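Local coordinates for cellulose binding domain-containing protein (Clostridium clariflavum, PDB 4B96) that probably binds cellulose, as the family 3b carbohydrate-binding module of a larger membrane protein in a biomass-sensing system, and carries a calcium ion, at residues V42-K47 against F115-D120; L37-V42 against Y139-L144. All coordinates share one frame; numbering follows the deposited sequence.

Interaction 1 (V42-K47 against F115-D120). With CA (calcium ion), chain E.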
ATOM      1  N   VAL A  42     -12.049   0.756  -7.175  1.00 17.49           N
ATOM      2  CA  VAL A  42     -10.939  -0.176  -7.245  1.00 15.11           C
ATOM      3  C   VAL A  42     -10.267   0.034  -8.599  1.00 20.33           C
ATOM      4  O   VAL A  42     -10.981   0.172  -9.621  1.00 18.95           O
ATOM      5  CB  VAL A  42     -11.452  -1.632  -7.120  1.00 15.68           C
ATOM      6  CG1 VAL A  42     -10.304  -2.672  -7.162  1.00 14.77           C
ATOM      7  CG2 VAL A  42     -12.238  -1.806  -5.810  1.00 16.00           C
ATOM      8  N   ARG A  43      -8.913   0.066  -8.623  1.00 16.43           N
ATOM      9  CA  ARG A  43      -8.214   0.309  -9.888  1.00 18.44           C
ATOM     10  C   ARG A  43      -7.299  -0.816 -10.285  1.00 20.64           C
ATOM     11  O   ARG A  43      -6.551  -1.304  -9.446  1.00 15.37           O
ATOM     12  CB  ARG A  43      -7.386   1.598  -9.822  1.00 16.27           C
ATOM     13  CG  ARG A  43      -8.306   2.846  -9.763  1.00 19.94           C
ATOM     14  CD  ARG A  43      -7.483   4.122  -9.618  1.00 18.07           C
ATOM     15  NE  ARG A  43      -8.451   5.201  -9.417  1.00 21.07           N
ATOM     16  CZ  ARG A  43      -8.145   6.469  -9.166  1.00 28.09           C
ATOM     17  NH1 ARG A  43      -6.891   6.844  -9.064  1.00 27.60           N
ATOM     18  NH2 ARG A  43      -9.113   7.361  -9.002  1.00 26.42           N
ATOM     19  N   TYR A  44      -7.349  -1.185 -11.569  1.00 18.43           N
ATOM     20  CA  TYR A  44      -6.438  -2.150 -12.178  1.00 17.25           C
ATOM     21  C   TYR A  44      -5.610  -1.356 -13.196  1.00 18.79           C
ATOM     22  O   TYR A  44      -6.152  -0.784 -14.155  1.00 17.05           O
ATOM     23  CB  TYR A  44      -7.236  -3.248 -12.871  1.00 15.78           C
ATOM     24  CG  TYR A  44      -6.330  -4.360 -13.421  1.00 17.21           C
ATOM     25  CD1 TYR A  44      -5.629  -4.184 -14.632  1.00 13.09           C
ATOM     26  CD2 TYR A  44      -6.146  -5.563 -12.704  1.00 15.84           C
ATOM     27  CE1 TYR A  44      -4.767  -5.201 -15.107  1.00 14.04           C
ATOM     28  CE2 TYR A  44      -5.289  -6.596 -13.156  1.00 15.93           C
ATOM     29  CZ  TYR A  44      -4.617  -6.412 -14.369  1.00 16.69           C
ATOM     30  OH  TYR A  44      -3.745  -7.367 -14.838  1.00 15.17           O
ATOM     31  N   TYR A  45      -4.313  -1.276 -12.983  1.00 16.70           N
ATOM     32  CA  TYR A  45      -3.443  -0.470 -13.847  1.00 16.14           C
ATOM     33  C   TYR A  45      -2.881  -1.290 -14.965  1.00 18.80           C
ATOM     34  O   TYR A  45      -2.340  -2.391 -14.729  1.00 16.45           O
ATOM     35  CB  TYR A  45      -2.272   0.050 -13.047  1.00 15.55           C
ATOM     36  CG  TYR A  45      -2.759   0.953 -11.956  1.00 18.84           C
ATOM     37  CD1 TYR A  45      -2.911   2.317 -12.199  1.00 19.17           C
ATOM     38  CD2 TYR A  45      -3.047   0.444 -10.693  1.00 19.28           C
ATOM     39  CE1 TYR A  45      -3.379   3.145 -11.243  1.00 22.03           C
ATOM     40  CE2 TYR A  45      -3.489   1.302  -9.666  1.00 20.43           C
ATOM     41  CZ  TYR A  45      -3.668   2.624  -9.959  1.00 22.96           C
ATOM     42  OH  TYR A  45      -4.127   3.492  -9.008  1.00 22.76           O
ATOM     43  N   PHE A  46      -2.964  -0.750 -16.183  1.00 18.58           N
ATOM     44  CA  PHE A  46      -2.423  -1.446 -17.339  1.00 20.23           C
ATOM     45  C   PHE A  46      -1.911  -0.464 -18.386  1.00 22.39           C
ATOM     46  O   PHE A  46      -2.207   0.757 -18.353  1.00 21.59           O
ATOM     47  CB  PHE A  46      -3.459  -2.418 -17.903  1.00 16.32           C
ATOM     48  CG  PHE A  46      -4.658  -1.743 -18.515  1.00 17.51           C
ATOM     49  CD1 PHE A  46      -5.720  -1.256 -17.708  1.00 18.34           C
ATOM     50  CD2 PHE A  46      -4.768  -1.614 -19.918  1.00 20.97           C
ATOM     51  CE1 PHE A  46      -6.857  -0.644 -18.265  1.00 19.32           C
ATOM     52  CE2 PHE A  46      -5.923  -0.993 -20.484  1.00 20.70           C
ATOM     53  CZ  PHE A  46      -6.941  -0.488 -19.675  1.00 19.15           C
ATOM     54  N   LYS A  47      -1.063  -0.975 -19.266  1.00 17.64           N
ATOM     55  CA  LYS A  47      -0.502  -0.128 -20.325  1.00 20.61           C
ATOM     56  C   LYS A  47      -1.054  -0.664 -21.645  1.00 21.42           C
ATOM     57  O   LYS A  47      -0.799  -1.805 -21.996  1.00 20.69           O
ATOM     58  CB  LYS A  47       1.018  -0.256 -20.316  1.00 18.99           C
ATOM     59  CG  LYS A  47       1.727   0.693 -21.313  1.00 24.54           C
ATOM     60  CD  LYS A  47       3.264   0.546 -21.148  1.00 28.83           C
ATOM     61  CE  LYS A  47       4.057   1.592 -21.969  1.00 37.50           C
ATOM     62  NZ  LYS A  47       3.835   1.397 -23.404  1.00 43.44           N
ATOM     63  N   PHE A 115      -4.139  -8.111 -25.842  1.00 21.12           N
ATOM     64  CA  PHE A 115      -3.271  -7.296 -24.990  1.00 23.24           C
ATOM     65  C   PHE A 115      -1.894  -7.971 -24.835  1.00 25.81           C
ATOM     66  O   PHE A 115      -1.777  -9.195 -24.992  1.00 25.83           O
ATOM     67  CB  PHE A 115      -3.845  -7.202 -23.573  1.00 21.97           C
ATOM     68  CG  PHE A 115      -5.160  -6.529 -23.500  1.00 21.98           C
ATOM     69  CD1 PHE A 115      -5.256  -5.144 -23.597  1.00 20.86           C
ATOM     70  CD2 PHE A 115      -6.321  -7.273 -23.255  1.00 22.12           C
ATOM     71  CE1 PHE A 115      -6.514  -4.488 -23.482  1.00 21.20           C
ATOM     72  CE2 PHE A 115      -7.576  -6.645 -23.149  1.00 24.40           C
ATOM     73  CZ  PHE A 115      -7.690  -5.237 -23.260  1.00 23.99           C
ATOM     74  N   ASN A 116      -0.882  -7.165 -24.478  1.00 21.66           N
ATOM     75  CA  ASN A 116       0.380  -7.663 -23.969  1.00 23.50           C
ATOM     76  C   ASN A 116       0.415  -7.263 -22.505  1.00 27.16           C
ATOM     77  O   ASN A 116       0.537  -6.063 -22.179  1.00 21.86           O
ATOM     78  CB  ASN A 116       1.546  -6.993 -24.731  1.00 25.41           C
ATOM     79  CG  ASN A 116       2.923  -7.303 -24.095  1.00 34.40           C
ATOM     80  OD1 ASN A 116       3.052  -8.198 -23.250  1.00 29.18           O
ATOM     81  ND2 ASN A 116       3.948  -6.545 -24.488  1.00 42.36           N
ATOM     82  N   GLN A 117       0.273  -8.226 -21.608  1.00 19.41           N
ATOM     83  CA  GLN A 117       0.123  -7.937 -20.220  1.00 20.26           C
ATOM     84  C   GLN A 117       1.452  -7.705 -19.521  1.00 20.51           C
ATOM     85  O   GLN A 117       1.476  -7.313 -18.341  1.00 19.63           O
ATOM     86  CB  GLN A 117      -0.540  -9.121 -19.540  1.00 20.80           C
ATOM     87  CG  GLN A 117      -1.896  -9.471 -20.136  1.00 22.37           C
ATOM     88  CD  GLN A 117      -2.707 -10.390 -19.191  1.00 21.38           C
ATOM     89  OE1 GLN A 117      -3.320  -9.900 -18.272  1.00 19.34           O
ATOM     90  NE2 GLN A 117      -2.674 -11.693 -19.427  1.00 22.38           N
ATOM     91  N   GLU A 118       2.529  -7.965 -20.232  1.00 21.86           N
ATOM     92  CA  GLU A 118       3.854  -7.980 -19.587  1.00 26.17           C
ATOM     93  C   GLU A 118       4.245  -6.662 -18.922  1.00 28.65           C
ATOM     94  O   GLU A 118       4.984  -6.658 -17.950  1.00 28.99           O
ATOM     95  CB  GLU A 118       4.944  -8.393 -20.563  1.00 31.07           C
ATOM     96  CG  GLU A 118       6.265  -8.723 -19.818  1.00 47.32           C
ATOM     97  CD  GLU A 118       7.373  -9.227 -20.744  1.00 53.02           C
ATOM     98  OE1 GLU A 118       7.403  -8.818 -21.947  1.00 47.76           O
ATOM     99  OE2 GLU A 118       8.209 -10.037 -20.247  1.00 59.50           O
ATOM    100  N   ASP A 119       3.744  -5.541 -19.457  1.00 24.83           N
ATOM    101  CA  ASP A 119       4.119  -4.236 -18.950  1.00 22.35           C
ATOM    102  C   ASP A 119       2.975  -3.609 -18.157  1.00 24.47           C
ATOM    103  O   ASP A 119       2.957  -2.379 -17.932  1.00 23.42           O
ATOM    104  CB  ASP A 119       4.520  -3.363 -20.154  1.00 25.39           C
ATOM    105  CG  ASP A 119       3.423  -3.330 -21.273  1.00 33.60           C
ATOM    106  OD1 ASP A 119       2.250  -3.815 -21.070  1.00 30.40           O
ATOM    107  OD2 ASP A 119       3.744  -2.792 -22.373  1.00 32.88           O
ATOM    108  N   ASP A 120       2.011  -4.428 -17.711  1.00 20.83           N
ATOM    109  CA  ASP A 120       0.868  -3.889 -16.977  1.00 19.79           C
ATOM    110  C   ASP A 120       1.161  -3.921 -15.478  1.00 20.40           C
ATOM    111  O   ASP A 120       1.468  -4.998 -14.888  1.00 19.92           O
ATOM    112  CB  ASP A 120      -0.397  -4.736 -17.240  1.00 18.00           C
ATOM    113  CG  ASP A 120      -0.871  -4.666 -18.675  1.00 21.87           C
ATOM    114  OD1 ASP A 120      -0.403  -3.808 -19.461  1.00 17.29           O
ATOM    115  OD2 ASP A 120      -1.763  -5.478 -19.026  1.00 21.71           O
TER
HETATM  116 CA    CA E1155      -0.054  -3.922 -21.895  1.00 25.95          CA
HETATM  117  O   HOH W   1      -2.730  -7.305 -17.237  1.00 16.34           O
HETATM  118  O   HOH W   2       6.000  -1.149 -22.687  1.00 43.47           O
HETATM  119  O   HOH W   3      -1.173  -4.295 -24.084  1.00 20.90           O
HETATM  120  O   HOH W   4       1.508  -2.879 -23.692  1.00 27.04           O
HETATM  121  O   HOH W   5      -2.281  -4.583 -21.431  1.00 21.63           O
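D120 lies against F46 and K47 at the end of strand 40-47. Its CB sits 3.9 Å from F46 CB, and with CG anti to the carbonyl carbon (chi1 -66°) the carboxylate is carried past that methylene, D120 CG coming to 3.5 Å from F46 CB. There the two oxygens part company. OD1 binds the calcium ion at 2.5 Å and also accepts the backbone N-H of K47, D120 OD1 to K47 N 2.9 Å, a nearly straight bond (169°) that arrives from above the carboxylate plane. OD2 accepts hydrogen bonds from two waters: one is itself a calcium ligand, the other joins it to Y44 OH and to Q117 OE1. D119 reaches the metal through OD1, while its OD2 stands 3.6 Å from K47 CD, the two side chains crossing at about a right angle; K47 NZ stays 4.3 Å from D119 OD2, too far for a salt bridge, with a water, held weakly by NZ, linking them. The backbone oxygens of K47 and N116, each 2.2 Å from the calcium ion, and three waters complete seven ligands. This is the calcium site of the CBM3 module, joining the end of strand 40-47 to strand 115-116 and the turn that follows it.

Interaction 2 (L37-V42 against Y139-L144)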
ATOM      1  N   LEU A  37     -20.135   0.158  -0.440  1.00 23.48           N
ATOM      2  CA  LEU A  37     -19.406   0.125  -1.707  1.00 24.15           C
ATOM      3  C   LEU A  37     -19.755   1.305  -2.641  1.00 24.29           C
ATOM      4  O   LEU A  37     -19.079   1.538  -3.641  1.00 25.55           O
ATOM      5  CB  LEU A  37     -19.658  -1.207  -2.426  1.00 26.18           C
ATOM      6  CG  LEU A  37     -18.965  -2.389  -1.743  1.00 28.25           C
ATOM      7  CD1 LEU A  37     -19.226  -3.633  -2.536  1.00 31.15           C
ATOM      8  CD2 LEU A  37     -17.478  -2.127  -1.704  1.00 27.55           C
ATOM      9  N   ARG A  38     -20.805   2.033  -2.320  1.00 22.91           N
ATOM     10  CA  ARG A  38     -21.086   3.246  -3.113  1.00 27.40           C
ATOM     11  C   ARG A  38     -19.962   4.284  -2.988  1.00 28.16           C
ATOM     12  O   ARG A  38     -19.849   5.178  -3.806  1.00 26.92           O
ATOM     13  CB  ARG A  38     -22.416   3.872  -2.723  1.00 30.40           C
ATOM     14  CG  ARG A  38     -23.602   3.016  -3.157  1.00 31.97           C
ATOM     15  CD  ARG A  38     -24.907   3.637  -2.660  1.00 38.13           C
ATOM     16  NE  ARG A  38     -24.822   3.822  -1.208  1.00 46.18           N
ATOM     17  CZ  ARG A  38     -25.655   4.567  -0.484  1.00 52.12           C
ATOM     18  NH1 ARG A  38     -26.647   5.231  -1.077  1.00 51.85           N
ATOM     19  NH2 ARG A  38     -25.488   4.651   0.834  1.00 53.03           N
ATOM     20  N   ASN A  39     -19.120   4.143  -1.975  1.00 27.53           N
ATOM     21  CA  ASN A  39     -18.009   5.068  -1.804  1.00 27.88           C
ATOM     22  C   ASN A  39     -16.658   4.468  -2.159  1.00 25.48           C
ATOM     23  O   ASN A  39     -15.625   5.068  -1.851  1.00 27.91           O
ATOM     24  CB  ASN A  39     -17.962   5.545  -0.366  1.00 28.23           C
ATOM     25  CG  ASN A  39     -19.188   6.316   0.023  1.00 35.43           C
ATOM     26  OD1 ASN A  39     -19.768   7.042  -0.783  1.00 35.13           O
ATOM     27  ND2 ASN A  39     -19.594   6.158   1.268  1.00 36.90           N
ATOM     28  N   VAL A  40     -16.664   3.309  -2.819  1.00 20.82           N
ATOM     29  CA  VAL A  40     -15.450   2.564  -3.052  1.00 19.92           C
ATOM     30  C   VAL A  40     -15.093   2.491  -4.511  1.00 23.36           C
ATOM     31  O   VAL A  40     -15.931   2.198  -5.342  1.00 23.57           O
ATOM     32  CB  VAL A  40     -15.592   1.129  -2.489  1.00 22.95           C
ATOM     33  CG1 VAL A  40     -14.455   0.216  -2.936  1.00 24.35           C
ATOM     34  CG2 VAL A  40     -15.680   1.200  -0.954  1.00 20.79           C
ATOM     35  N   LYS A  41     -13.837   2.787  -4.839  1.00 18.62           N
ATOM     36  CA  LYS A  41     -13.322   2.584  -6.200  1.00 16.29           C
ATOM     37  C   LYS A  41     -12.167   1.586  -6.147  1.00 19.13           C
ATOM     38  O   LYS A  41     -11.319   1.619  -5.206  1.00 21.12           O
ATOM     39  CB  LYS A  41     -12.730   3.929  -6.689  1.00 18.90           C
ATOM     40  CG  LYS A  41     -13.761   4.958  -6.964  1.00 22.62           C
ATOM     41  CD  LYS A  41     -13.157   6.334  -7.203  1.00 24.81           C
ATOM     42  CE  LYS A  41     -14.321   7.378  -7.247  1.00 43.67           C
ATOM     43  NZ  LYS A  41     -13.904   8.725  -7.782  1.00 45.08           N
ATOM     44  N   VAL A  42     -12.049   0.756  -7.175  1.00 17.49           N
ATOM     45  CA  VAL A  42     -10.939  -0.176  -7.245  1.00 15.11           C
ATOM     46  C   VAL A  42     -10.267   0.034  -8.599  1.00 20.33           C
ATOM     47  O   VAL A  42     -10.981   0.172  -9.621  1.00 18.95           O
ATOM     48  CB  VAL A  42     -11.452  -1.632  -7.120  1.00 15.68           C
ATOM     49  CG1 VAL A  42     -10.304  -2.672  -7.162  1.00 14.77           C
ATOM     50  CG2 VAL A  42     -12.238  -1.806  -5.810  1.00 16.00           C
ATOM     51  N   TYR A 139      -9.904   2.781  -2.996  1.00 16.85           N
ATOM     52  CA  TYR A 139     -10.165   4.086  -2.433  1.00 19.52           C
ATOM     53  C   TYR A 139     -11.515   4.081  -1.749  1.00 20.45           C
ATOM     54  O   TYR A 139     -12.481   3.528  -2.260  1.00 22.63           O
ATOM     55  CB  TYR A 139     -10.214   5.190  -3.513  1.00 18.75           C
ATOM     56  CG  TYR A 139      -8.961   5.171  -4.337  1.00 23.20           C
ATOM     57  CD1 TYR A 139      -8.788   4.174  -5.302  1.00 20.16           C
ATOM     58  CD2 TYR A 139      -7.909   6.097  -4.099  1.00 24.08           C
ATOM     59  CE1 TYR A 139      -7.621   4.077  -6.029  1.00 20.93           C
ATOM     60  CE2 TYR A 139      -6.714   6.048  -4.860  1.00 24.39           C
ATOM     61  CZ  TYR A 139      -6.590   5.029  -5.826  1.00 22.73           C
ATOM     62  OH  TYR A 139      -5.446   4.858  -6.599  1.00 24.41           O
ATOM     63  N   ILE A 140     -11.567   4.758  -0.606  1.00 19.48           N
ATOM     64  CA  ILE A 140     -12.865   5.056   0.032  1.00 22.82           C
ATOM     65  C   ILE A 140     -12.997   6.556   0.047  1.00 25.51           C
ATOM     66  O   ILE A 140     -12.112   7.265   0.567  1.00 26.71           O
ATOM     67  CB  ILE A 140     -12.909   4.548   1.467  1.00 24.25           C
ATOM     68  CG1 ILE A 140     -12.800   3.035   1.488  1.00 23.81           C
ATOM     69  CG2 ILE A 140     -14.229   5.051   2.153  1.00 31.22           C
ATOM     70  CD1 ILE A 140     -12.588   2.478   2.923  1.00 23.84           C
ATOM     71  N   SER A 141     -14.052   7.041  -0.589  1.00 25.74           N
ATOM     72  CA  SER A 141     -14.260   8.476  -0.890  1.00 31.22           C
ATOM     73  C   SER A 141     -12.981   9.162  -1.348  1.00 32.45           C
ATOM     74  O   SER A 141     -12.592  10.223  -0.814  1.00 31.48           O
ATOM     75  CB  SER A 141     -14.875   9.206   0.300  1.00 33.48           C
ATOM     76  OG  SER A 141     -16.107   8.586   0.646  1.00 38.94           O
ATOM     77  N   ASP A 142     -12.315   8.516  -2.297  1.00 28.95           N
ATOM     78  CA  ASP A 142     -11.119   9.057  -2.906  1.00 35.25           C
ATOM     79  C   ASP A 142      -9.863   9.088  -2.024  1.00 35.31           C
ATOM     80  O   ASP A 142      -8.818   9.549  -2.500  1.00 35.67           O
ATOM     81  CB  ASP A 142     -11.387  10.446  -3.512  1.00 44.14           C
ATOM     82  CG  ASP A 142     -12.505  10.412  -4.578  1.00 50.01           C
ATOM     83  OD1 ASP A 142     -12.460   9.526  -5.483  1.00 50.63           O
ATOM     84  OD2 ASP A 142     -13.424  11.247  -4.480  1.00 52.21           O
ATOM     85  N   LYS A 143      -9.940   8.567  -0.793  1.00 28.02           N
ATOM     86  CA  LYS A 143      -8.724   8.319   0.007  1.00 27.63           C
ATOM     87  C   LYS A 143      -8.128   6.911  -0.330  1.00 23.05           C
ATOM     88  O   LYS A 143      -8.858   5.918  -0.384  1.00 19.57           O
ATOM     89  CB  LYS A 143      -9.039   8.464   1.507  1.00 31.79           C
ATOM     90  CG  LYS A 143      -7.851   8.890   2.316  1.00 41.16           C
ATOM     91  CD  LYS A 143      -8.217   9.274   3.748  1.00 49.37           C
ATOM     92  CE  LYS A 143      -9.625   9.908   3.883  1.00 69.10           C
ATOM     93  NZ  LYS A 143      -9.967  10.253   5.326  1.00 68.33           N
ATOM     94  N   LEU A 144      -6.812   6.813  -0.562  1.00 21.31           N
ATOM     95  CA  LEU A 144      -6.204   5.547  -0.976  1.00 17.99           C
ATOM     96  C   LEU A 144      -6.104   4.670   0.272  1.00 21.15           C
ATOM     97  O   LEU A 144      -5.491   5.087   1.261  1.00 19.85           O
ATOM     98  CB  LEU A 144      -4.779   5.813  -1.520  1.00 19.86           C
ATOM     99  CG  LEU A 144      -3.955   4.559  -1.837  1.00 17.22           C
ATOM    100  CD1 LEU A 144      -4.636   3.649  -2.917  1.00 15.08           C
ATOM    101  CD2 LEU A 144      -2.563   5.055  -2.357  1.00 17.38           C
TER
HETATM  102  O   HOH W   6     -13.563   6.342  -3.620  1.00 23.92           O
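K41 and Y139 face each other as an antiparallel hydrogen-bonded pair where strand 40-47 runs beside the β-hairpin 136-146, in one sheet of the CBM3 β-sandwich. K41 N donates to Y139 O at 3.0 Å, and Y139 N returns the bond to K41 O at 2.9 Å. The same K41 O lies in the plane of the Y139 ring at its edge, 3.6 Å from CD1. Next along the ladder toward the hairpin tip, V40 and I140 form the non-hydrogen-bonded pair; their side chains run alongside each other on the other face of the sheet, V40 CG2 touching I140 CG1 at 4.2 Å. The ladder closes at N39 O, which accepts S141 N at 2.8 Å in the carbonyl plane and takes a CA-H...O contact from I140. A water donates to N39 O as well and accepts from D142 N, tying the strand's start to the tip of the hairpin.

That tip is a type I' turn from I140 to K143, with I140 and K143 exchanging two backbone bonds, and it sets D142 where K41 can reach it. Further out, V40 packs on I27 of the opposing sheet, whereas I140 meets Y151 of the second subunit. The Y139 hydroxyl is hydrogen-bonded to E149 and T137, and its ring makes a cation-pi contact with R43. Extended beyond CG, the K41 chain reaches along the hairpin to its tip, where NZ forms a salt bridge with D142, meeting OD1 at 2.8 Å on the syn lone pair.

Overall arrangement
Both interactions use strand 40-47 and share V42, yet their centres lie about 20 Å apart, on opposite sides of the chain's centre. Interaction 2 joins the strand's start to hairpin 136-146 within one five-stranded antiparallel sheet; interaction 1 joins its far end, through calcium and a direct hydrogen bond, to strand 115-116 and the loop after it. Along the chain the order is 37-42, 42-47, 115-120, 139-144, so the pairing in interaction 1 falls within the span that interaction 2 closes. Between them, Y45 OH approaches Y139 OH at 3.1 Å. One strand thus links the metal site to the hairpin edge, where the second subunit packs, all inside a single CBM3 module.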